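Local coordinates for protein eukaryotic translation initiation factor 4 gamma 2 (Homo sapiens, PDB 4IUL) that probably acts in translation initiation through a MIF4G domain, built of HEAT repeats, that interacts with the RNA helicase eIF4A, at residues Asp195-Cys200 and Ala237-Leu242; Val187-Met192 and Met230-Leu235; Leu84-Pro89 and Thr107-Leu112; Leu76-Cys81 and Gly163-Ile168. All coordinates share one frame; numbering follows the deposited sequence.

Contact 1: Asp195-Cys200 and Ala237-Leu242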
loop_
_atom_site.group_PDB
_atom_site.type_symbol
_atom_site.label_atom_id
_atom_site.label_comp_id
_atom_site.label_asym_id
_atom_site.label_seq_id
_atom_site.Cartn_x
_atom_site.Cartn_y
_atom_site.Cartn_z
ATOM N N ASP A 195 -5.501 -9.770 -10.707
ATOM C CA ASP A 195 -5.186 -8.367 -10.929
ATOM C C ASP A 195 -6.486 -7.568 -10.818
ATOM O O ASP A 195 -6.539 -6.524 -10.160
ATOM C CB ASP A 195 -4.555 -8.179 -12.309
ATOM C CG ASP A 195 -3.048 -8.014 -12.241
ATOM O OD1 ASP A 195 -2.421 -8.579 -11.316
ATOM O OD2 ASP A 195 -2.486 -7.324 -13.118
ATOM N N LEU A 196 -7.538 -8.078 -11.453
ATOM C CA LEU A 196 -8.839 -7.428 -11.422
ATOM C C LEU A 196 -9.495 -7.554 -10.052
ATOM O O LEU A 196 -10.259 -6.682 -9.642
ATOM C CB LEU A 196 -9.751 -8.018 -12.502
ATOM C CG LEU A 196 -9.459 -7.523 -13.920
ATOM C CD1 LEU A 196 -10.315 -8.265 -14.937
ATOM C CD2 LEU A 196 -9.741 -6.035 -13.981
ATOM N N GLU A 197 -9.192 -8.635 -9.338
ATOM C CA GLU A 197 -9.767 -8.841 -8.015
ATOM C C GLU A 197 -9.176 -7.825 -7.036
ATOM O O GLU A 197 -9.863 -7.343 -6.136
ATOM C CB GLU A 197 -9.485 -10.263 -7.519
ATOM C CG GLU A 197 -10.348 -10.686 -6.337
ATOM C CD GLU A 197 -9.913 -12.012 -5.730
ATOM O OE1 GLU A 197 -9.499 -12.914 -6.492
ATOM O OE2 GLU A 197 -9.997 -12.155 -4.490
ATOM N N CYS A 198 -7.894 -7.514 -7.215
ATOM C CA CYS A 198 -7.205 -6.547 -6.367
ATOM C C CYS A 198 -7.828 -5.168 -6.610
ATOM O O CYS A 198 -8.108 -4.431 -5.669
ATOM C CB CYS A 198 -5.715 -6.527 -6.717
ATOM S SG CYS A 198 -4.649 -5.486 -5.680
ATOM N N LEU A 199 -8.054 -4.839 -7.882
ATOM C CA LEU A 199 -8.647 -3.560 -8.264
ATOM C C LEU A 199 -9.974 -3.324 -7.549
ATOM O O LEU A 199 -10.223 -2.236 -7.035
ATOM C CB LEU A 199 -8.866 -3.500 -9.776
ATOM C CG LEU A 199 -9.694 -2.314 -10.276
ATOM C CD1 LEU A 199 -8.953 -1.012 -10.007
ATOM C CD2 LEU A 199 -9.965 -2.475 -11.756
ATOM N N CYS A 200 -10.826 -4.340 -7.508
ATOM C CA CYS A 200 -12.106 -4.187 -6.833
ATOM C C CYS A 200 -11.904 -3.961 -5.337
ATOM O O CYS A 200 -12.683 -3.255 -4.703
ATOM C CB CYS A 200 -12.995 -5.409 -7.086
ATOM S SG CYS A 200 -13.584 -5.514 -8.808
ATOM N N ALA A 237 -16.284 -16.758 -13.418
ATOM C CA ALA A 237 -17.577 -16.243 -12.988
ATOM C C ALA A 237 -17.410 -15.273 -11.826
ATOM O O ALA A 237 -17.924 -14.158 -11.865
ATOM C CB ALA A 237 -18.495 -17.393 -12.584
ATOM N N ARG A 238 -16.686 -15.707 -10.798
ATOM C CA ARG A 238 -16.446 -14.885 -9.615
ATOM C C ARG A 238 -15.893 -13.506 -9.948
ATOM O O ARG A 238 -16.322 -12.509 -9.375
ATOM C CB ARG A 238 -15.479 -15.591 -8.658
ATOM C CG ARG A 238 -15.022 -14.721 -7.482
ATOM C CD ARG A 238 -14.233 -15.516 -6.435
ATOM N NE ARG A 238 -12.784 -15.314 -6.497
ATOM C CZ ARG A 238 -12.018 -15.588 -7.552
ATOM N NH1 ARG A 238 -12.554 -16.081 -8.663
ATOM N NH2 ARG A 238 -10.707 -15.387 -7.493
ATOM N N ILE A 239 -14.937 -13.456 -10.872
ATOM C CA ILE A 239 -14.316 -12.195 -11.259
ATOM C C ILE A 239 -15.303 -11.210 -11.877
ATOM O O ILE A 239 -15.398 -10.066 -11.435
ATOM C CB ILE A 239 -13.147 -12.428 -12.244
ATOM C CG1 ILE A 239 -12.043 -13.238 -11.558
ATOM C CG2 ILE A 239 -12.604 -11.094 -12.742
ATOM C CD1 ILE A 239 -11.454 -12.581 -10.317
ATOM N N ARG A 240 -16.047 -11.641 -12.891
ATOM C CA ARG A 240 -16.992 -10.730 -13.515
ATOM C C ARG A 240 -18.183 -10.392 -12.620
ATOM O O ARG A 240 -18.891 -9.423 -12.874
ATOM C CB ARG A 240 -17.461 -11.261 -14.875
ATOM C CG ARG A 240 -18.304 -12.512 -14.866
ATOM C CD ARG A 240 -18.890 -12.711 -16.260
ATOM N NE ARG A 240 -19.831 -13.822 -16.335
ATOM C CZ ARG A 240 -19.477 -15.102 -16.391
ATOM N NH1 ARG A 240 -18.195 -15.440 -16.382
ATOM N NH2 ARG A 240 -20.409 -16.042 -16.461
ATOM N N PHE A 241 -18.406 -11.174 -11.568
ATOM C CA PHE A 241 -19.502 -10.871 -10.653
ATOM C C PHE A 241 -18.998 -9.845 -9.639
ATOM O O PHE A 241 -19.774 -9.070 -9.074
ATOM C CB PHE A 241 -19.985 -12.126 -9.918
ATOM C CG PHE A 241 -20.655 -13.142 -10.814
ATOM C CD1 PHE A 241 -21.476 -12.733 -11.867
ATOM C CD2 PHE A 241 -20.483 -14.507 -10.590
ATOM C CE1 PHE A 241 -22.114 -13.669 -12.682
ATOM C CE2 PHE A 241 -21.117 -15.450 -11.397
ATOM C CZ PHE A 241 -21.934 -15.029 -12.447
ATOM N N LEU A 242 -17.685 -9.847 -9.430
ATOM C CA LEU A 242 -17.045 -8.931 -8.494
ATOM C C LEU A 242 -16.969 -7.548 -9.136
ATOM O O LEU A 242 -17.057 -6.528 -8.452
ATOM C CB LEU A 242 -15.637 -9.430 -8.153
ATOM C CG LEU A 242 -15.146 -9.213 -6.721
ATOM C CD1 LEU A 242 -15.226 -7.735 -6.369
ATOM C CD2 LEU A 242 -15.993 -10.027 -5.761
#
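Two helices of the HEAT-repeat array, 193-210 and 237-251, run side by side here in nearly the same direction: their segments diverge by 30° and approach to 9.8 Å between axes. The tight part lies at Cys200 and Leu242, both directed at the opposite helix. Methyl CD1 of Leu242 presses on CB of Cys200 at 3.3 Å, closer than usual van der Waals contact, and the same methyl lies 3.7 Å from Cys200 SG. The thiol is turned beside its own backbone N. The Cys200 side chain also packs on Leu243 and Thr246, so that one side chain touches three residues of helix 237-251. One turn earlier the fit relaxes. Ile239 spreads its two branches, CG2 meeting Leu196 CB at 4.2 Å and CD1 reaching Glu197 CB at 4.1 Å. Beyond this apolar strip the solvent side begins, where Arg238 is exposed and Glu197 partly so. Both start with CG anti to the backbone N; the Glu197 chain then runs on extended, whereas Arg238 bends at chi3 (103°) to bring its guanidinium across. The resulting salt bridge is loosely aligned, since carboxylate and guanidinium planes stand 80° apart and its hydrogen bond is weak. It rests on one nitrogen and one oxygen, Arg238 NH2 at 2.9 Å from Glu197 OE1.

Contact 2: Val187-Met192 and Met230-Leu235; sequences VQLKDM and MLSKEL
Leu189 sets CG anti to its backbone N (chi1 174°), which sends both methyls across to the other loop, while Ser232 does the same with OG (chi1 179°) and so closes an ST turn. In that turn Ser232 OG accepts from Glu234 N at 3.3 Å, a fairly straight bond with 159° at the hydrogen. The two loops precede helices 193-210 and 237-251 of the HEAT-repeat fold and meet at the protein surface. Leu189 carries the contact: CD2 lies 3.1 Å from Ser232 OG and also rests on the Glu234 side chain, 3.6 Å from its CG. Glu234 is bent at chi2, and its aliphatic part crosses Leu189 at about a right angle. The other methyl, Leu189 CD1, meets Leu235 CD2 at 3.9 Å, with Leu235 again crossing nearly perpendicular. An alanine at Leu189 would remove CG and both methyls and would probably loosen the packing against Ser232, Glu234 and Leu235. Lys190 adds a backbone approach while the end of its extended chain leads away from the partner loop: its CA makes a CA-H...O contact with Glu234 O at 3.5 Å.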
loop_
_atom_site.group_PDB
_atom_site.type_symbol
_atom_site.label_atom_id
_atom_site.label_comp_id
_atom_site.label_asym_id
_atom_site.label_seq_id
_atom_site.Cartn_x
_atom_site.Cartn_y
_atom_site.Cartn_z
ATOM N N VAL A 187 0.627 -10.599 -21.453
ATOM C CA VAL A 187 -0.464 -11.145 -20.651
ATOM C C VAL A 187 -1.756 -11.272 -21.462
ATOM O O VAL A 187 -2.039 -10.447 -22.331
ATOM C CB VAL A 187 -0.736 -10.255 -19.410
ATOM C CG1 VAL A 187 -1.877 -10.832 -18.588
ATOM C CG2 VAL A 187 0.520 -10.152 -18.565
ATOM N N GLN A 188 -2.531 -12.314 -21.174
ATOM C CA GLN A 188 -3.800 -12.538 -21.857
ATOM C C GLN A 188 -4.963 -12.252 -20.916
ATOM O O GLN A 188 -4.863 -12.478 -19.711
ATOM C CB GLN A 188 -3.884 -13.975 -22.376
ATOM C CG GLN A 188 -2.934 -14.276 -23.524
ATOM C CD GLN A 188 -3.138 -15.666 -24.094
ATOM O OE1 GLN A 188 -2.888 -16.668 -23.423
ATOM N NE2 GLN A 188 -3.595 -15.732 -25.339
ATOM N N LEU A 189 -6.061 -11.753 -21.481
ATOM C CA LEU A 189 -7.253 -11.408 -20.710
ATOM C C LEU A 189 -7.677 -12.500 -19.729
ATOM O O LEU A 189 -8.267 -12.216 -18.687
ATOM C CB LEU A 189 -8.412 -11.081 -21.663
ATOM C CG LEU A 189 -9.811 -10.826 -21.085
ATOM C CD1 LEU A 189 -9.751 -9.767 -20.000
ATOM C CD2 LEU A 189 -10.750 -10.393 -22.203
ATOM N N LYS A 190 -7.366 -13.747 -20.063
ATOM C CA LYS A 190 -7.719 -14.876 -19.209
ATOM C C LYS A 190 -6.827 -14.979 -17.966
ATOM O O LYS A 190 -7.153 -15.700 -17.022
ATOM C CB LYS A 190 -7.634 -16.182 -20.012
ATOM C CG LYS A 190 -6.253 -16.468 -20.591
ATOM C CD LYS A 190 -6.197 -17.816 -21.294
ATOM C CE LYS A 190 -4.784 -18.126 -21.760
ATOM N NZ LYS A 190 -4.650 -19.487 -22.354
ATOM N N ASP A 191 -5.713 -14.253 -17.962
ATOM C CA ASP A 191 -4.790 -14.296 -16.833
ATOM C C ASP A 191 -4.727 -12.999 -16.031
ATOM O O ASP A 191 -3.659 -12.610 -15.556
ATOM C CB ASP A 191 -3.385 -14.651 -17.323
ATOM C CG ASP A 191 -3.363 -15.915 -18.155
ATOM O OD1 ASP A 191 -3.905 -16.941 -17.693
ATOM O OD2 ASP A 191 -2.799 -15.884 -19.269
ATOM N N MET A 192 -5.869 -12.337 -15.871
ATOM C CA MET A 192 -5.919 -11.085 -15.122
ATOM C C MET A 192 -6.887 -11.168 -13.951
ATOM O O MET A 192 -7.317 -10.148 -13.416
ATOM C CB MET A 192 -6.332 -9.935 -16.039
ATOM C CG MET A 192 -5.442 -9.765 -17.251
ATOM S SD MET A 192 -5.667 -8.164 -18.034
ATOM C CE MET A 192 -7.403 -8.235 -18.482
ATOM N N MET A 230 -16.731 -7.022 -17.592
ATOM C CA MET A 230 -17.551 -7.850 -16.717
ATOM C C MET A 230 -18.434 -8.810 -17.496
ATOM O O MET A 230 -19.134 -9.634 -16.909
ATOM C CB MET A 230 -18.414 -6.981 -15.799
ATOM C CG MET A 230 -19.276 -5.969 -16.511
ATOM S SD MET A 230 -20.335 -5.095 -15.346
ATOM C CE MET A 230 -21.951 -5.698 -15.848
ATOM N N LEU A 231 -18.401 -8.698 -18.820
ATOM C CA LEU A 231 -19.187 -9.573 -19.680
ATOM C C LEU A 231 -18.253 -10.395 -20.556
ATOM O O LEU A 231 -18.685 -11.043 -21.514
ATOM C CB LEU A 231 -20.142 -8.757 -20.554
ATOM C CG LEU A 231 -21.599 -8.635 -20.090
ATOM C CD1 LEU A 231 -21.671 -8.170 -18.645
ATOM C CD2 LEU A 231 -22.324 -7.665 -21.004
ATOM N N SER A 232 -16.968 -10.360 -20.218
ATOM C CA SER A 232 -15.954 -11.099 -20.956
ATOM C C SER A 232 -16.066 -12.590 -20.660
ATOM O O SER A 232 -16.250 -12.996 -19.511
ATOM C CB SER A 232 -14.559 -10.606 -20.571
ATOM O OG SER A 232 -13.559 -11.333 -21.262
ATOM N N LYS A 233 -15.957 -13.403 -21.704
ATOM C CA LYS A 233 -16.048 -14.848 -21.546
ATOM C C LYS A 233 -14.694 -15.441 -21.161
ATOM O O LYS A 233 -14.577 -16.636 -20.900
ATOM C CB LYS A 233 -16.548 -15.487 -22.844
ATOM C CG LYS A 233 -15.670 -15.212 -24.054
ATOM C CD LYS A 233 -16.159 -15.979 -25.274
ATOM C CE LYS A 233 -15.202 -15.835 -26.447
ATOM N NZ LYS A 233 -15.594 -16.723 -27.576
ATOM N N GLU A 234 -13.674 -14.590 -21.112
ATOM C CA GLU A 234 -12.329 -15.030 -20.767
ATOM C C GLU A 234 -12.089 -15.019 -19.258
ATOM O O GLU A 234 -11.149 -15.647 -18.768
ATOM C CB GLU A 234 -11.298 -14.128 -21.445
ATOM C CG GLU A 234 -11.566 -13.860 -22.921
ATOM C CD GLU A 234 -11.690 -15.133 -23.734
ATOM O OE1 GLU A 234 -10.741 -15.947 -23.720
ATOM O OE2 GLU A 234 -12.738 -15.317 -24.390
ATOM N N LEU A 235 -12.942 -14.309 -18.526
ATOM C CA LEU A 235 -12.803 -14.204 -17.078
ATOM C C LEU A 235 -13.737 -15.129 -16.312
ATOM O O LEU A 235 -14.884 -15.334 -16.704
ATOM C CB LEU A 235 -13.067 -12.766 -16.630
ATOM C CG LEU A 235 -12.229 -11.656 -17.268
ATOM C CD1 LEU A 235 -12.740 -10.310 -16.791
ATOM C CD2 LEU A 235 -10.763 -11.838 -16.907
#

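Contact 3: Leu84-Pro89 and Thr107-Leu112. With SO4 (sulfate ion), chain D.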
loop_
_atom_site.group_PDB
_atom_site.type_symbol
_atom_site.label_atom_id
_atom_site.label_comp_id
_atom_site.label_asym_id
_atom_site.label_seq_id
_atom_site.Cartn_x
_atom_site.Cartn_y
_atom_site.Cartn_z
ATOM N N LEU A 84 2.292 5.729 15.032
ATOM C CA LEU A 84 3.584 6.410 14.975
ATOM C C LEU A 84 3.452 7.807 14.367
ATOM O O LEU A 84 4.092 8.757 14.823
ATOM C CB LEU A 84 4.590 5.580 14.163
ATOM C CG LEU A 84 5.005 4.257 14.820
ATOM C CD1 LEU A 84 5.875 3.437 13.876
ATOM C CD2 LEU A 84 5.755 4.559 16.102
ATOM N N ALA A 85 2.613 7.930 13.341
ATOM C CA ALA A 85 2.410 9.217 12.691
ATOM C C ALA A 85 1.844 10.248 13.656
ATOM O O ALA A 85 2.188 11.434 13.592
ATOM C CB ALA A 85 1.471 9.062 11.496
ATOM N N GLU A 86 0.980 9.794 14.554
ATOM C CA GLU A 86 0.349 10.695 15.503
ATOM C C GLU A 86 1.188 10.988 16.738
ATOM O O GLU A 86 1.147 12.100 17.255
ATOM C CB GLU A 86 -1.022 10.145 15.931
ATOM C CG GLU A 86 -1.975 9.867 14.764
ATOM C CD GLU A 86 -3.385 9.476 15.203
ATOM O OE1 GLU A 86 -3.525 8.634 16.117
ATOM O OE2 GLU A 86 -4.360 10.002 14.619
ATOM N N ASP A 87 1.964 10.012 17.199
ATOM C CA ASP A 87 2.762 10.212 18.411
ATOM C C ASP A 87 4.232 10.619 18.249
ATOM O O ASP A 87 4.789 11.272 19.126
ATOM C CB ASP A 87 2.662 8.968 19.306
ATOM C CG ASP A 87 1.218 8.628 19.678
ATOM O OD1 ASP A 87 0.357 9.533 19.595
ATOM O OD2 ASP A 87 0.943 7.468 20.062
ATOM N N ALA A 88 4.861 10.248 17.140
ATOM C CA ALA A 88 6.264 10.598 16.932
ATOM C C ALA A 88 6.481 12.109 16.829
ATOM O O ALA A 88 5.757 12.798 16.120
ATOM C CB ALA A 88 6.790 9.920 15.677
ATOM N N PRO A 89 7.484 12.641 17.547
ATOM C CA PRO A 89 7.781 14.078 17.514
ATOM C C PRO A 89 8.327 14.550 16.165
ATOM O O PRO A 89 8.995 13.797 15.461
ATOM C CB PRO A 89 8.797 14.251 18.649
ATOM C CG PRO A 89 9.443 12.896 18.745
ATOM C CD PRO A 89 8.274 11.965 18.592
ATOM N N THR A 107 7.767 14.758 10.333
ATOM C CA THR A 107 8.889 14.004 9.804
ATOM C C THR A 107 8.428 12.601 9.419
ATOM O O THR A 107 8.607 12.176 8.273
ATOM C CB THR A 107 10.020 13.909 10.866
ATOM O OG1 THR A 107 10.439 15.231 11.227
ATOM C CG2 THR A 107 11.219 13.142 10.321
ATOM N N PHE A 108 7.825 11.890 10.370
ATOM C CA PHE A 108 7.361 10.542 10.105
ATOM C C PHE A 108 6.476 10.486 8.863
ATOM O O PHE A 108 6.756 9.726 7.935
ATOM C CB PHE A 108 6.575 9.967 11.282
ATOM C CG PHE A 108 6.212 8.516 11.100
ATOM C CD1 PHE A 108 7.153 7.517 11.336
ATOM C CD2 PHE A 108 4.967 8.153 10.596
ATOM C CE1 PHE A 108 6.859 6.171 11.068
ATOM C CE2 PHE A 108 4.665 6.812 10.321
ATOM C CZ PHE A 108 5.612 5.820 10.556
ATOM N N ARG A 109 5.423 11.301 8.848
ATOM C CA ARG A 109 4.486 11.327 7.726
ATOM C C ARG A 109 5.156 11.556 6.383
ATOM O O ARG A 109 4.823 10.893 5.406
ATOM C CB ARG A 109 3.399 12.392 7.944
ATOM C CG ARG A 109 2.365 12.036 9.023
ATOM C CD ARG A 109 1.330 13.143 9.168
ATOM N NE ARG A 109 0.391 12.917 10.263
ATOM C CZ ARG A 109 -0.639 12.075 10.214
ATOM N NH1 ARG A 109 -0.873 11.369 9.119
ATOM N NH2 ARG A 109 -1.440 11.946 11.263
ATOM N N ARG A 110 6.097 12.493 6.347
ATOM C CA ARG A 110 6.833 12.833 5.135
ATOM C C ARG A 110 7.716 11.691 4.615
ATOM O O ARG A 110 7.729 11.406 3.423
ATOM C CB ARG A 110 7.695 14.077 5.399
ATOM C CG ARG A 110 8.786 14.340 4.368
ATOM C CD ARG A 110 9.514 15.654 4.647
ATOM N NE ARG A 110 10.426 15.598 5.794
ATOM C CZ ARG A 110 11.620 15.012 5.774
ATOM N NH1 ARG A 110 12.385 15.014 6.863
ATOM N NH2 ARG A 110 12.056 14.424 4.665
ATOM N N LEU A 111 8.453 11.037 5.500
ATOM C CA LEU A 111 9.322 9.944 5.071
ATOM C C LEU A 111 8.545 8.678 4.686
ATOM O O LEU A 111 9.013 7.885 3.864
ATOM C CB LEU A 111 10.353 9.624 6.162
ATOM C CG LEU A 111 11.368 10.730 6.515
ATOM C CD1 LEU A 111 12.182 10.306 7.739
ATOM C CD2 LEU A 111 12.303 11.016 5.326
ATOM N N LEU A 112 7.358 8.488 5.264
ATOM C CA LEU A 112 6.554 7.307 4.940
ATOM C C LEU A 112 6.090 7.420 3.477
ATOM O O LEU A 112 6.241 6.487 2.680
ATOM C CB LEU A 112 5.323 7.210 5.861
ATOM C CG LEU A 112 4.771 5.820 6.210
ATOM C CD1 LEU A 112 3.295 5.925 6.585
ATOM C CD2 LEU A 112 4.935 4.878 5.042
HETATM S S SO4 D . 16.069 14.024 5.104
HETATM O O1 SO4 D . 16.535 14.712 3.886
HETATM O O2 SO4 D . 15.167 14.912 5.858
HETATM O O3 SO4 D . 15.350 12.799 4.721
HETATM O O4 SO4 D . 17.228 13.676 5.947
#
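Thr107 OG1 has three partners in the preceding loop: hydrogen bonds with Phe91 N and Asn90 OD1, and a weak one with Asp92 OD1. They tie the start of helix 107-127 to the chain leaving helix 74-87. Between these helices sits Phe108, its CG anti to the backbone N (chi1 -174°), which carries the ring over to the end of helix 74-87. Leu84 CB lies over one face in a CH-pi contact, 3.9 Å from the ring centroid and 18° off the normal. Ala85 packs against the ring too, its CA 3.5 Å from Phe108 CD2. An alanine at Phe108 would remove the ring and would probably leave Leu84 and Ala85 poorly packed against helix 107-127. The extended Arg109 lays one guanidinium face on the Ala85 methyl, CB standing 3.9 Å above the centre of the plane, while Gln104 OE1 takes its NE. On the outer side Arg110 NH1 donates to sulfate O2 at 3.0 Å and pairs with Asp92 OD1; Lys53 and Lys57 also bind the sulfate. Apolar packing thus joins the two helices, and the sulfate, probably from the crystallisation liquor, suggests a locally basic patch that would probably accept an anion.

Contact 4: Leu76-Cys81 and Gly163-Ile168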
loop_
_atom_site.group_PDB
_atom_site.type_symbol
_atom_site.label_atom_id
_atom_site.label_comp_id
_atom_site.label_asym_id
_atom_site.label_seq_id
_atom_site.Cartn_x
_atom_site.Cartn_y
_atom_site.Cartn_z
ATOM N N LEU A 76 -2.908 -4.566 9.686
ATOM C CA LEU A 76 -2.211 -4.459 10.960
ATOM C C LEU A 76 -1.058 -3.469 10.908
ATOM O O LEU A 76 -0.914 -2.628 11.798
ATOM C CB LEU A 76 -1.652 -5.818 11.387
ATOM C CG LEU A 76 -2.330 -6.549 12.544
ATOM C CD1 LEU A 76 -3.630 -7.208 12.069
ATOM C CD2 LEU A 76 -1.365 -7.593 13.094
ATOM N N TYR A 77 -0.223 -3.579 9.875
ATOM C CA TYR A 77 0.926 -2.689 9.745
ATOM C C TYR A 77 0.488 -1.251 9.472
ATOM O O TYR A 77 1.136 -0.304 9.922
ATOM C CB TYR A 77 1.869 -3.188 8.643
ATOM C CG TYR A 77 2.371 -4.597 8.892
ATOM C CD1 TYR A 77 2.958 -4.943 10.110
ATOM C CD2 TYR A 77 2.208 -5.596 7.932
ATOM C CE1 TYR A 77 3.359 -6.257 10.370
ATOM C CE2 TYR A 77 2.603 -6.908 8.180
ATOM C CZ TYR A 77 3.174 -7.233 9.401
ATOM O OH TYR A 77 3.525 -8.536 9.662
ATOM N N ALA A 78 -0.619 -1.094 8.753
ATOM C CA ALA A 78 -1.137 0.238 8.448
ATOM C C ALA A 78 -1.545 0.944 9.740
ATOM O O ALA A 78 -1.360 2.152 9.882
ATOM C CB ALA A 78 -2.334 0.142 7.498
ATOM N N GLN A 79 -2.092 0.179 10.681
ATOM C CA GLN A 79 -2.519 0.731 11.959
ATOM C C GLN A 79 -1.289 1.124 12.777
ATOM O O GLN A 79 -1.304 2.108 13.518
ATOM C CB GLN A 79 -3.354 -0.299 12.723
ATOM C CG GLN A 79 -4.226 0.292 13.825
ATOM C CD GLN A 79 -5.271 1.272 13.300
ATOM O OE1 GLN A 79 -6.013 0.973 12.364
ATOM N NE2 GLN A 79 -5.335 2.448 13.910
ATOM N N LEU A 80 -0.219 0.352 12.633
ATOM C CA LEU A 80 1.018 0.646 13.350
ATOM C C LEU A 80 1.590 1.982 12.848
ATOM O O LEU A 80 2.081 2.802 13.631
ATOM C CB LEU A 80 2.023 -0.483 13.132
ATOM C CG LEU A 80 3.333 -0.426 13.913
ATOM C CD1 LEU A 80 3.061 -0.466 15.416
ATOM C CD2 LEU A 80 4.195 -1.614 13.493
ATOM N N CYS A 81 1.508 2.207 11.539
ATOM C CA CYS A 81 2.001 3.452 10.961
ATOM C C CYS A 81 1.172 4.648 11.452
ATOM O O CYS A 81 1.717 5.733 11.693
ATOM C CB CYS A 81 1.985 3.366 9.430
ATOM S SG CYS A 81 3.266 2.238 8.742
ATOM N N GLY A 163 -3.871 4.462 2.457
ATOM C CA GLY A 163 -4.717 5.525 1.935
ATOM C C GLY A 163 -5.992 5.670 2.758
ATOM O O GLY A 163 -6.470 6.773 3.014
ATOM N N LYS A 164 -6.535 4.538 3.183
ATOM C CA LYS A 164 -7.746 4.513 3.987
ATOM C C LYS A 164 -7.601 5.328 5.281
ATOM O O LYS A 164 -8.581 5.846 5.802
ATOM C CB LYS A 164 -8.093 3.054 4.299
ATOM C CG LYS A 164 -9.328 2.814 5.144
ATOM C CD LYS A 164 -9.655 1.318 5.141
ATOM C CE LYS A 164 -10.533 0.911 6.315
ATOM N NZ LYS A 164 -9.777 0.957 7.610
ATOM N N LEU A 165 -6.374 5.457 5.781
ATOM C CA LEU A 165 -6.110 6.199 7.017
ATOM C C LEU A 165 -5.462 7.555 6.730
ATOM O O LEU A 165 -4.941 8.210 7.635
ATOM C CB LEU A 165 -5.183 5.380 7.924
ATOM C CG LEU A 165 -5.658 3.970 8.300
ATOM C CD1 LEU A 165 -4.525 3.187 8.946
ATOM C CD2 LEU A 165 -6.836 4.070 9.244
ATOM N N ASP A 166 -5.503 7.954 5.459
ATOM C CA ASP A 166 -4.937 9.212 4.977
ATOM C C ASP A 166 -3.423 9.322 5.178
ATOM O O ASP A 166 -2.894 10.415 5.384
ATOM C CB ASP A 166 -5.648 10.415 5.625
ATOM C CG ASP A 166 -5.618 11.669 4.730
ATOM O OD1 ASP A 166 -5.955 11.550 3.529
ATOM O OD2 ASP A 166 -5.268 12.771 5.220
ATOM N N LEU A 167 -2.732 8.189 5.093
ATOM C CA LEU A 167 -1.276 8.148 5.253
ATOM C C LEU A 167 -0.498 8.312 3.934
ATOM O O LEU A 167 0.711 8.535 3.956
ATOM C CB LEU A 167 -0.868 6.859 5.985
ATOM C CG LEU A 167 -1.325 6.857 7.458
ATOM C CD1 LEU A 167 -0.993 5.529 8.149
ATOM C CD2 LEU A 167 -0.654 8.024 8.182
ATOM N N ILE A 168 -1.183 8.179 2.796
ATOM C CA ILE A 168 -0.576 8.403 1.482
ATOM C C ILE A 168 -1.620 9.159 0.654
ATOM O O ILE A 168 -2.794 9.188 1.025
ATOM C CB ILE A 168 -0.137 7.087 0.756
ATOM C CG1 ILE A 168 -1.264 6.054 0.757
ATOM C CG2 ILE A 168 1.154 6.550 1.378
ATOM C CD1 ILE A 168 -2.247 6.235 -0.385
#
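Of the flat groups, the Tyr77 ring turns from the loop 163-168 and packs on Phe158, Lys66, Ala67 and Leu33, while the Gln79 amide only grazes the loop, OE1 being 4.3 Å from Leu165 CD1. The Ala78 peptide group is the flat surface most closely approached: Leu165 CD1 sits above its plane, 3.5 Å from Ala78 O and 3.8 Å from Ala78 C. Leu167 CD1 comes to the same oxygen from its far end, close to the plane, at 3.8 Å, so two leucine methyls converge on one helix carbonyl. Both leucines hold CG anti to the carbonyl carbon. Leu165 CD1 also meets Ala78 CB at 4.0 Å; Leu167 CD1 finds Cys81 CB at 3.9 Å, one turn further along helix 74-87. Leu165 and Leu167 lie on either side of Asp166, the C-prime residue of the Schellman motif that ends helix 141-163, with positive phi and bonds from Asp166 N to Gly163 O at 2.9 Å and from Leu167 N to Leu162 O. Asp166 is salt-bridged to Arg209. The contact packs the turn before helix 170-181 against helix 74-87, which also packs on helices 38-48, 53-69 and, through Tyr77 and Ala78, 141-163 of this all-helical array.

The four contacts form two pairs within one all-helical MIF4G domain. Contacts 3 and 4 share helix 74-87, have centres 11 Å apart and touch where Phe108 CE2 meets Cys81 O at 3.4 Å; both segments of contact 3 fall between those of contact 4 in sequence. Contacts 1 and 2, with centres 10 Å apart, come later and alternate along the chain: each loop of contact 2 leads into a helix of contact 1, and Leu196 and Leu235 pack together across them. Contacts 1 and 3 lie on opposite sides of the chain's centre, about 35 Å between their centres. The contacts thus join helices and loops close in space though some are far apart in sequence.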